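Local coordinates for SAM-dependent methyltransferase (Exiguobacterium sibiricum 255-15, PDB 3D2L), which probably transfers methyl groups from S-adenosylmethionine to an acceptor not yet identified, by means of a class I, Rossmann-like methyltransferase fold, at residues Glu22-Ala25 against Trp26-Gln30; Glu29-Glu32 against Pro33-Ile37; Trp84-Met88 against Arg89-Leu93; Ile100-Cys104 against Asp105-Tyr109. One frame throughout, in Å; residues are numbered along the deposited sequence. Where two conformers were deposited one is given.

Contact 1: residues Glu22-Ala25 against Trp26-Gln30; sequences EWVA and WVLEQ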
# COMPACT_ATOMS: atom_id res chain seq x y z
N GLU A 22 2.96 11.36 -6.49
CA GLU A 22 4.14 11.55 -5.66
C GLU A 22 4.80 10.20 -5.34
O GLU A 22 6.03 10.10 -5.24
CB GLU A 22 3.75 12.24 -4.36
CG GLU A 22 3.27 13.66 -4.52
CD GLU A 22 4.37 14.67 -4.28
OE1 GLU A 22 5.01 14.60 -3.20
OE2 GLU A 22 4.55 15.55 -5.16
N TRP A 23 4.00 9.16 -5.14
CA TRP A 23 4.59 7.83 -4.93
C TRP A 23 5.24 7.34 -6.22
O TRP A 23 6.32 6.77 -6.19
CB TRP A 23 3.56 6.80 -4.49
CG TRP A 23 3.19 6.81 -3.05
CD1 TRP A 23 3.69 5.99 -2.08
CD2 TRP A 23 2.21 7.64 -2.42
NE1 TRP A 23 3.11 6.29 -0.88
CE2 TRP A 23 2.18 7.27 -1.06
CE3 TRP A 23 1.36 8.67 -2.86
CZ2 TRP A 23 1.33 7.88 -0.13
CZ3 TRP A 23 0.51 9.28 -1.94
CH2 TRP A 23 0.49 8.88 -0.60
N VAL A 24 4.58 7.58 -7.34
CA VAL A 24 5.08 7.17 -8.65
C VAL A 24 6.37 7.90 -8.97
O VAL A 24 7.32 7.29 -9.46
CB VAL A 24 4.02 7.40 -9.76
CG1 VAL A 24 4.59 7.10 -11.13
CG2 VAL A 24 2.82 6.53 -9.48
N ALA A 25 6.44 9.20 -8.66
CA ALA A 25 7.66 9.96 -8.92
C ALA A 25 8.83 9.37 -8.14
O ALA A 25 9.96 9.31 -8.63
CB ALA A 25 7.47 11.48 -8.62
N TRP A 26 8.54 8.85 -6.94
CA TRP A 26 9.55 8.21 -6.09
C TRP A 26 10.02 6.87 -6.67
O TRP A 26 11.21 6.59 -6.72
CB TRP A 26 8.98 8.03 -4.67
CG TRP A 26 9.82 7.17 -3.76
CD1 TRP A 26 11.07 7.42 -3.35
CD2 TRP A 26 9.42 5.95 -3.14
NE1 TRP A 26 11.52 6.42 -2.55
CE2 TRP A 26 10.53 5.50 -2.39
CE3 TRP A 26 8.26 5.19 -3.15
CZ2 TRP A 26 10.49 4.34 -1.61
CZ3 TRP A 26 8.22 4.01 -2.38
CH2 TRP A 26 9.34 3.61 -1.62
N VAL A 27 9.08 6.06 -7.14
CA VAL A 27 9.42 4.78 -7.76
C VAL A 27 10.34 5.08 -8.96
O VAL A 27 11.34 4.41 -9.15
CB VAL A 27 8.16 3.94 -8.15
CG1 VAL A 27 8.55 2.64 -8.93
CG2 VAL A 27 7.28 3.59 -6.89
N LEU A 28 9.99 6.10 -9.76
CA LEU A 28 10.79 6.50 -10.94
C LEU A 28 12.26 6.85 -10.59
O LEU A 28 13.15 6.69 -11.43
CB LEU A 28 10.09 7.63 -11.66
CG LEU A 28 8.86 7.17 -12.46
CD1 LEU A 28 8.04 8.32 -12.89
CD2 LEU A 28 9.30 6.33 -13.67
N GLU A 29 12.50 7.30 -9.36
CA GLU A 29 13.86 7.59 -8.89
C GLU A 29 14.66 6.35 -8.57
O GLU A 29 15.89 6.42 -8.52
CB GLU A 29 13.83 8.45 -7.63
CG GLU A 29 13.13 9.76 -7.79
CD GLU A 29 13.06 10.57 -6.48
OE1 GLU A 29 13.15 9.96 -5.37
OE2 GLU A 29 12.91 11.81 -6.58
N GLN A 30 13.97 5.23 -8.31
CA GLN A 30 14.62 3.99 -7.91
C GLN A 30 14.62 2.88 -8.93
O GLN A 30 15.50 2.03 -8.85
CB GLN A 30 13.95 3.39 -6.65
CG GLN A 30 13.66 4.37 -5.58
CD GLN A 30 14.87 5.14 -5.13
OE1 GLN A 30 16.00 4.65 -5.20
NE2 GLN A 30 14.63 6.36 -4.66
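Residues Glu22-Ala25 and Trp26-Gln30 are successive turns of one alpha-helix, joined by i to i+4 backbone bonds, of which Leu28 N to Val24 O is 2.9 Å long and nearly straight (165°). Val27 N meets Trp23 O at 3.0 Å. Trp26 N reaches Glu22 O at 3.3 Å, and Glu29 N makes a weak bond to Ala25 O. The side chains largely diverge from this ladder, and the direct side-chain meeting is that of Val24 with Leu28, one turn apart. They run alongside each other in the same direction, with Val24 CG1 4.1 Å from Leu28 CD1. Val24 CG1 can do this because it is anti to the backbone N (chi1 175°). Compact branched carbons suit this stripe, since they pack without asking for polar partners. Carbon atoms also close around the carbonyls: Val27 CG2 comes within 3.4 Å of Trp23 O, and Glu29 CG within 3.3 Å of Ala25 O, its extended chain carrying the carboxylate onward. The oxygen of Trp23 also lies at the edge of the Trp26 indole, near its plane, 3.9 Å from CE3. Ala25, on the outer face, needs little room, whereas the two large indoles fill the inner one. Trp23 bonds through NE1 to Asp136 and meets Phe224 edge-to-face, while Trp26 meets Phe237 in the same T-shaped manner. Thus helix 20-30 lies against strands 131-138 and 235-242 of the mixed sheet, while Val24 and Val27 pack on helix 46-51.

Contact 2: residues Glu29-Glu32 against Pro33-Ile37; sequences EQVE and PGKRI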
# COMPACT_ATOMS: atom_id res chain seq x y z
N GLU A 29 12.50 7.30 -9.36
CA GLU A 29 13.86 7.59 -8.89
C GLU A 29 14.66 6.35 -8.57
O GLU A 29 15.89 6.42 -8.52
CB GLU A 29 13.83 8.45 -7.63
CG GLU A 29 13.13 9.76 -7.79
CD GLU A 29 13.06 10.57 -6.48
OE1 GLU A 29 13.15 9.96 -5.37
OE2 GLU A 29 12.91 11.81 -6.58
N GLN A 30 13.97 5.23 -8.31
CA GLN A 30 14.62 3.99 -7.91
C GLN A 30 14.62 2.88 -8.93
O GLN A 30 15.50 2.03 -8.85
CB GLN A 30 13.95 3.39 -6.65
CG GLN A 30 13.66 4.37 -5.58
CD GLN A 30 14.87 5.14 -5.13
OE1 GLN A 30 16.00 4.65 -5.20
NE2 GLN A 30 14.63 6.36 -4.66
N VAL A 31 13.65 2.86 -9.84
CA VAL A 31 13.51 1.75 -10.80
C VAL A 31 13.42 2.34 -12.16
O VAL A 31 12.56 3.18 -12.39
CB VAL A 31 12.24 0.87 -10.49
CG1 VAL A 31 12.09 -0.33 -11.50
CG2 VAL A 31 12.28 0.39 -9.04
N GLU A 32 14.33 1.94 -13.07
CA GLU A 32 14.35 2.49 -14.44
C GLU A 32 13.04 2.24 -15.16
O GLU A 32 12.51 1.12 -15.12
CB GLU A 32 15.46 1.87 -15.30
CG GLU A 32 16.88 2.23 -14.93
CD GLU A 32 17.40 1.48 -13.70
OE1 GLU A 32 16.59 0.78 -13.01
OE2 GLU A 32 18.63 1.59 -13.42
N PRO A 33 12.51 3.28 -15.85
CA PRO A 33 11.30 3.03 -16.59
C PRO A 33 11.48 1.90 -17.56
O PRO A 33 12.59 1.63 -17.98
CB PRO A 33 11.03 4.37 -17.28
CG PRO A 33 11.62 5.36 -16.32
CD PRO A 33 12.88 4.71 -15.87
N GLY A 34 10.40 1.20 -17.87
CA GLY A 34 10.47 0.07 -18.81
C GLY A 34 10.64 -1.28 -18.12
O GLY A 34 10.39 -2.33 -18.71
N LYS A 35 11.11 -1.26 -16.89
CA LYS A 35 11.25 -2.48 -16.09
C LYS A 35 9.90 -3.07 -15.66
O LYS A 35 8.83 -2.43 -15.78
CB LYS A 35 12.17 -2.23 -14.90
CG LYS A 35 13.60 -1.92 -15.35
CD LYS A 35 14.61 -2.70 -14.56
CE LYS A 35 15.98 -2.71 -15.21
NZ LYS A 35 16.86 -1.70 -14.63
N ARG A 36 9.98 -4.31 -15.18
CA ARG A 36 8.84 -5.11 -14.78
C ARG A 36 8.68 -5.00 -13.30
O ARG A 36 9.64 -5.25 -12.57
CB ARG A 36 9.01 -6.58 -15.19
CG ARG A 36 9.17 -6.76 -16.69
CD ARG A 36 9.40 -8.22 -17.13
NE ARG A 36 10.51 -8.86 -16.42
CZ ARG A 36 11.81 -8.59 -16.61
NH1 ARG A 36 12.21 -7.66 -17.49
NH2 ARG A 36 12.72 -9.25 -15.89
N ILE A 37 7.48 -4.60 -12.88
CA ILE A 37 7.13 -4.39 -11.48
C ILE A 37 5.87 -5.14 -11.06
O ILE A 37 4.88 -5.21 -11.79
CB ILE A 37 6.85 -2.88 -11.15
CG1 ILE A 37 8.10 -2.03 -11.37
CG2 ILE A 37 6.37 -2.70 -9.69
CD1 ILE A 37 8.02 -0.61 -10.78
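The carboxylate of Glu32 takes the ammonium group of Lys35 over one face rather than at its rim: Lys35 NZ stands almost directly above Glu32 OE1 at 3.0 Å. Glu32 OE2 is farther from Lys35 NZ, at 3.9 Å. The contact is a salt bridge, though its hydrogen bond is weak. The other flat group is the prolyl peptide between Glu32 and Pro33, whose oxygen, Glu32 O, accepts Lys35 N at 3.3 Å, the donor tilted 25° from the carbonyl plane. That bond closes a type II beta turn from Glu32 to Lys35. Proline suits its second position, where its fixed phi fits, and glycine its third: at phi 94° a beta carbon on Gly34 would jam against the preceding carbonyl oxygen. Both charged chains leave the turn alongside each other, pointing the same way; Glu32 bends at chi2 (76°) and Lys35 at chi2 and chi4, which brings their ends together. A leucine in place of Lys35 would probably leave the Glu32 carboxylate without its counter-charge and free to turn. Away from the charges, Val31 CG1 does double duty: it touches Lys35 CB at 3.9 Å and meets Ile37 CD1 tip to tip at 4.1 Å; valine and isoleucine suit these buried positions. The turn leads from helix 20-30 into strand 36-40, the first strand of the Rossmann-like sheet. Ile37 touches Val27 of the helix and Ala99 and Thr101 of strand 97-102, and Gly34, Lys35 and Ile37 bond through their backbones to His54 and Glu56.

Contact 3: residues Trp84-Met88 against Arg89-Leu93; sequences WVQDM and RELEL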
# COMPACT_ATOMS: atom_id res chain seq x y z
N TRP A 84 -4.10 -9.98 -10.15
CA TRP A 84 -4.32 -11.31 -9.64
C TRP A 84 -4.59 -11.26 -8.15
O TRP A 84 -4.07 -10.36 -7.47
CB TRP A 84 -3.09 -12.19 -9.88
CG TRP A 84 -2.67 -12.32 -11.34
CD1 TRP A 84 -1.55 -11.81 -11.92
CD2 TRP A 84 -3.38 -13.03 -12.38
NE1 TRP A 84 -1.50 -12.17 -13.24
CE2 TRP A 84 -2.62 -12.90 -13.56
CE3 TRP A 84 -4.60 -13.71 -12.44
CZ2 TRP A 84 -3.02 -13.45 -14.77
CZ3 TRP A 84 -5.00 -14.27 -13.64
CH2 TRP A 84 -4.21 -14.13 -14.80
N VAL A 85 -5.43 -12.19 -7.68
CA VAL A 85 -5.81 -12.28 -6.26
C VAL A 85 -4.76 -13.13 -5.57
O VAL A 85 -4.62 -14.31 -5.87
CB VAL A 85 -7.20 -12.91 -6.06
CG1 VAL A 85 -7.53 -13.12 -4.55
CG2 VAL A 85 -8.27 -12.04 -6.76
N GLN A 86 -3.98 -12.52 -4.70
CA GLN A 86 -2.93 -13.22 -3.98
C GLN A 86 -2.63 -12.48 -2.70
O GLN A 86 -2.77 -11.28 -2.63
CB GLN A 86 -1.61 -13.30 -4.77
CG GLN A 86 -1.62 -13.98 -6.11
CD GLN A 86 -0.21 -14.14 -6.70
OE1 GLN A 86 0.78 -14.06 -5.99
NE2 GLN A 86 -0.15 -14.36 -8.01
N ASP A 87 -2.19 -13.22 -1.71
CA ASP A 87 -1.79 -12.70 -0.41
C ASP A 87 -0.31 -12.29 -0.55
O ASP A 87 0.47 -13.09 -1.08
CB ASP A 87 -1.98 -13.86 0.56
CG ASP A 87 -1.75 -13.48 2.00
OD1 ASP A 87 -0.93 -12.58 2.29
OD2 ASP A 87 -2.39 -14.14 2.85
N MSE A 88 0.08 -11.09 -0.08
CA MSE A 88 1.50 -10.60 -0.18
C MSE A 88 2.46 -11.49 0.57
O MSE A 88 3.63 -11.53 0.24
CB MSE A 88 1.69 -9.15 0.30
CG MSE A 88 1.27 -8.87 1.72
SE MSE A 88 1.75 -7.06 2.16
CE MSE A 88 0.39 -6.07 0.93
N ARG A 89 2.00 -12.20 1.59
CA ARG A 89 2.94 -13.14 2.19
C ARG A 89 3.24 -14.41 1.44
O ARG A 89 4.08 -15.18 1.89
CB ARG A 89 2.63 -13.59 3.58
CG ARG A 89 1.37 -13.58 4.02
CD ARG A 89 1.23 -12.52 5.06
NE ARG A 89 0.46 -13.18 6.09
CZ ARG A 89 -0.86 -13.21 6.19
NH1 ARG A 89 -1.63 -12.53 5.35
NH2 ARG A 89 -1.41 -13.92 7.20
N GLU A 90 2.54 -14.65 0.35
CA GLU A 90 2.76 -15.85 -0.43
C GLU A 90 2.67 -15.53 -1.90
O GLU A 90 1.96 -16.20 -2.63
CB GLU A 90 1.77 -16.96 -0.01
CG GLU A 90 0.34 -16.49 0.09
CD GLU A 90 -0.66 -17.57 0.54
OE1 GLU A 90 -0.32 -18.37 1.45
OE2 GLU A 90 -1.80 -17.56 0.02
N LEU A 91 3.39 -14.50 -2.34
CA LEU A 91 3.37 -14.14 -3.75
C LEU A 91 3.90 -15.23 -4.61
O LEU A 91 4.85 -15.93 -4.24
CB LEU A 91 4.24 -12.94 -4.07
CG LEU A 91 3.88 -11.63 -3.42
CD1 LEU A 91 4.94 -10.65 -3.89
CD2 LEU A 91 2.46 -11.26 -3.85
N GLU A 92 3.34 -15.34 -5.80
CA GLU A 92 3.83 -16.32 -6.72
C GLU A 92 3.44 -15.88 -8.12
O GLU A 92 2.27 -15.92 -8.49
CB GLU A 92 3.31 -17.71 -6.37
CG GLU A 92 4.06 -18.81 -7.13
CD GLU A 92 3.94 -20.17 -6.49
OE1 GLU A 92 3.19 -20.31 -5.49
OE2 GLU A 92 4.60 -21.09 -6.98
N LEU A 93 4.45 -15.41 -8.85
CA LEU A 93 4.27 -14.95 -10.22
C LEU A 93 5.14 -15.81 -11.11
O LEU A 93 6.22 -16.22 -10.71
CB LEU A 93 4.62 -13.47 -10.33
CG LEU A 93 3.63 -12.58 -9.58
CD1 LEU A 93 4.18 -11.19 -9.42
CD2 LEU A 93 2.24 -12.56 -10.27
O HOH W 1 -1.53 -16.03 -2.43
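Gln86 and Glu92 are joined by a pair of hydrogen bonds in which the side-chain amide mimics a strand partner. Gln86 OE1 accepts Glu92 N at 2.9 Å, and Gln86 NE2 gives back to Glu92 O at 2.9 Å, this donor standing above the carbonyl plane. An extended chain (chi2 -173°) carries the amide across the loop; glutamine fits because one end accepts and the other donates. A leucine here would probably leave both Glu92 N and Glu92 O without their amide mates. At the bend, Asp87 OD1 accepts Arg89 N at 3.0 Å, an Asx turn laid over the type I beta turn closed by Glu90 N and Asp87 O. This bend follows the third strand of the class I methyltransferase sheet, 82-85; in relatives this region often lines the cofactor's adenine site.

Among charges, Asp87 OD2 forms a salt bridge with Arg89 NH1 at 3.1 Å, the carboxylate and guanidinium planes 61° apart; NH1 also gives a weak bond to OD1. Glu90 OE2 stands 4.5 Å from Asp87 OD2, a like charge that Arg89 probably helps to offset, and one water accepts from Asp87 N and donates to Glu90 OE2.

Among apolar groups, Leu93 CD2 packs obliquely on Trp84 CD1 at 4.2 Å. The leucines also lean on polar atoms, Leu93 CD2 on Gln86 NE2 and Leu91 CG on the O of Met88, deposited as selenomethionine, at 3.7 Å.

Contact 4: residues Ile100-Cys104 against Asp105-Tyr109; sequences ITILC and DSLNY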
# COMPACT_ATOMS: atom_id res chain seq x y z
N ILE A 100 9.53 -4.93 -6.78
CA ILE A 100 8.27 -5.11 -6.06
C ILE A 100 7.97 -3.82 -5.32
O ILE A 100 8.83 -3.27 -4.63
CB ILE A 100 8.33 -6.34 -5.07
CG1 ILE A 100 8.39 -7.63 -5.86
CG2 ILE A 100 7.12 -6.37 -4.10
CD1 ILE A 100 8.76 -8.80 -4.96
N THR A 101 6.74 -3.31 -5.49
CA THR A 101 6.31 -2.14 -4.78
C THR A 101 5.17 -2.48 -3.83
O THR A 101 4.22 -3.19 -4.20
CB THR A 101 5.91 -0.96 -5.73
OG1 THR A 101 4.92 -1.40 -6.68
CG2 THR A 101 7.15 -0.45 -6.47
N ILE A 102 5.24 -1.94 -2.63
CA ILE A 102 4.19 -2.14 -1.63
C ILE A 102 3.92 -0.77 -1.07
O ILE A 102 4.53 -0.31 -0.11
CB ILE A 102 4.59 -3.12 -0.51
CG1 ILE A 102 5.34 -4.32 -1.06
CG2 ILE A 102 3.36 -3.53 0.25
CD1 ILE A 102 5.62 -5.38 0.02
N LEU A 103 2.97 -0.11 -1.70
CA LEU A 103 2.75 1.30 -1.50
C LEU A 103 1.59 1.70 -0.64
O LEU A 103 0.67 0.92 -0.39
CB LEU A 103 2.59 1.96 -2.89
CG LEU A 103 3.67 1.71 -3.93
CD1 LEU A 103 3.25 2.43 -5.25
CD2 LEU A 103 5.02 2.19 -3.46
N CYS A 104 1.68 2.96 -0.17
CA CYS A 104 0.63 3.61 0.61
C CYS A 104 0.25 2.84 1.87
O CYS A 104 -0.91 2.59 2.13
CB CYS A 104 -0.59 3.83 -0.26
SG CYS A 104 -0.14 4.69 -1.84
N ASP A 105 1.26 2.51 2.67
CA ASP A 105 1.09 1.81 3.94
C ASP A 105 0.34 0.48 3.87
O ASP A 105 -0.15 -0.05 4.89
CB ASP A 105 0.56 2.73 5.08
CG ASP A 105 -0.76 3.43 4.75
OD1 ASP A 105 -0.71 4.50 4.13
OD2 ASP A 105 -1.84 2.94 5.14
N SER A 106 0.31 -0.12 2.68
CA SER A 106 -0.30 -1.43 2.50
C SER A 106 0.39 -2.49 3.36
O SER A 106 -0.25 -3.44 3.85
CB SER A 106 -0.21 -1.83 1.05
OG SER A 106 -0.95 -3.01 0.87
N LEU A 107 1.70 -2.35 3.53
CA LEU A 107 2.46 -3.32 4.33
C LEU A 107 2.00 -3.29 5.75
O LEU A 107 2.07 -4.31 6.46
CB LEU A 107 3.99 -3.04 4.25
CG LEU A 107 4.84 -4.19 4.81
CD1 LEU A 107 4.97 -5.39 3.90
CD2 LEU A 107 6.21 -3.60 5.14
N ASN A 108 1.51 -2.13 6.21
CA ASN A 108 1.03 -2.01 7.59
C ASN A 108 -0.23 -2.80 7.97
O ASN A 108 -0.55 -2.91 9.15
CB ASN A 108 0.91 -0.54 8.03
CG ASN A 108 2.23 0.16 8.15
OD1 ASN A 108 2.49 1.13 7.43
ND2 ASN A 108 3.12 -0.37 8.96
N TYR A 109 -0.93 -3.37 6.99
CA TYR A 109 -2.09 -4.19 7.26
C TYR A 109 -1.70 -5.56 7.81
O TYR A 109 -2.52 -6.22 8.38
CB TYR A 109 -2.98 -4.32 6.03
CG TYR A 109 -3.71 -3.02 5.73
CD1 TYR A 109 -4.82 -2.61 6.46
CD2 TYR A 109 -3.30 -2.25 4.67
CE1 TYR A 109 -5.46 -1.37 6.15
CE2 TYR A 109 -3.91 -1.05 4.36
CZ TYR A 109 -4.98 -0.62 5.10
OH TYR A 109 -5.53 0.59 4.74
O HOH W 2 3.39 -0.27 2.42
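Ile102 and Leu107 face each other across a tight reversal, their chains crossing at a slant, Ile102 CD1 to Leu107 CD1 at 3.9 Å. Ile102 CG2, anti to its own amide nitrogen, is turned to the other limb, 3.9 Å from Leu107 N; Leu107 CG is anti to the backbone N as well (chi1 -168°), which turns the leucine towards the isoleucine. A beta-branched residue suits the strand end, and leucine, branched one carbon farther out, carries CD1 to the end of the isoleucine. Between the limbs a water bridges the backbone: it donates to Ile102 O at 2.8 Å and accepts from Leu107 N at 2.9 Å. The reversal is a type I' beta turn, closed by Ser106 N on Leu103 O at 3.3 Å. Cys104 and Asp105 at its centre both take left-handed backbone angles, unusual for residues with a beta carbon. The carboxylate of Asp105 folds back near Cys104 O, a meeting of two acceptors, but its own partners lie beyond: OD1 in a salt bridge with Arg235 and OD2 bonded by Gln198. In class I methyltransferases the loop after the fourth strand often borders the active site, and this one probably does too. Here it leads from strand 97-102, held between strands 36-40 and 131-138, towards helix 113-126, whose Thr119 touches Ile102 and Leu107, while Asp136 of strand 131-138 receives Cys104 N.

Overall arrangement
From the N terminus, contact 1 is a run of helix 20-30, and contact 2, sharing Glu29 and Gln30 with it, turns the chain into strand 36-40; Leu28 on Pro33 and Val27 on Ile37 join them. Contact 3 closes the loop after strand 82-85, and contact 4 the turn after strand 97-102. All four are local and follow in series; apart from the shared residues, none nests in or crosses another. In space, contact 4 lies near the chain's centre and joins the rest: Met88 of contact 3 packs on Ile102 and Leu107, Trp23 and Trp26 of contact 1 on Cys104 and Leu103, and Ile37 of contact 2 on Thr101.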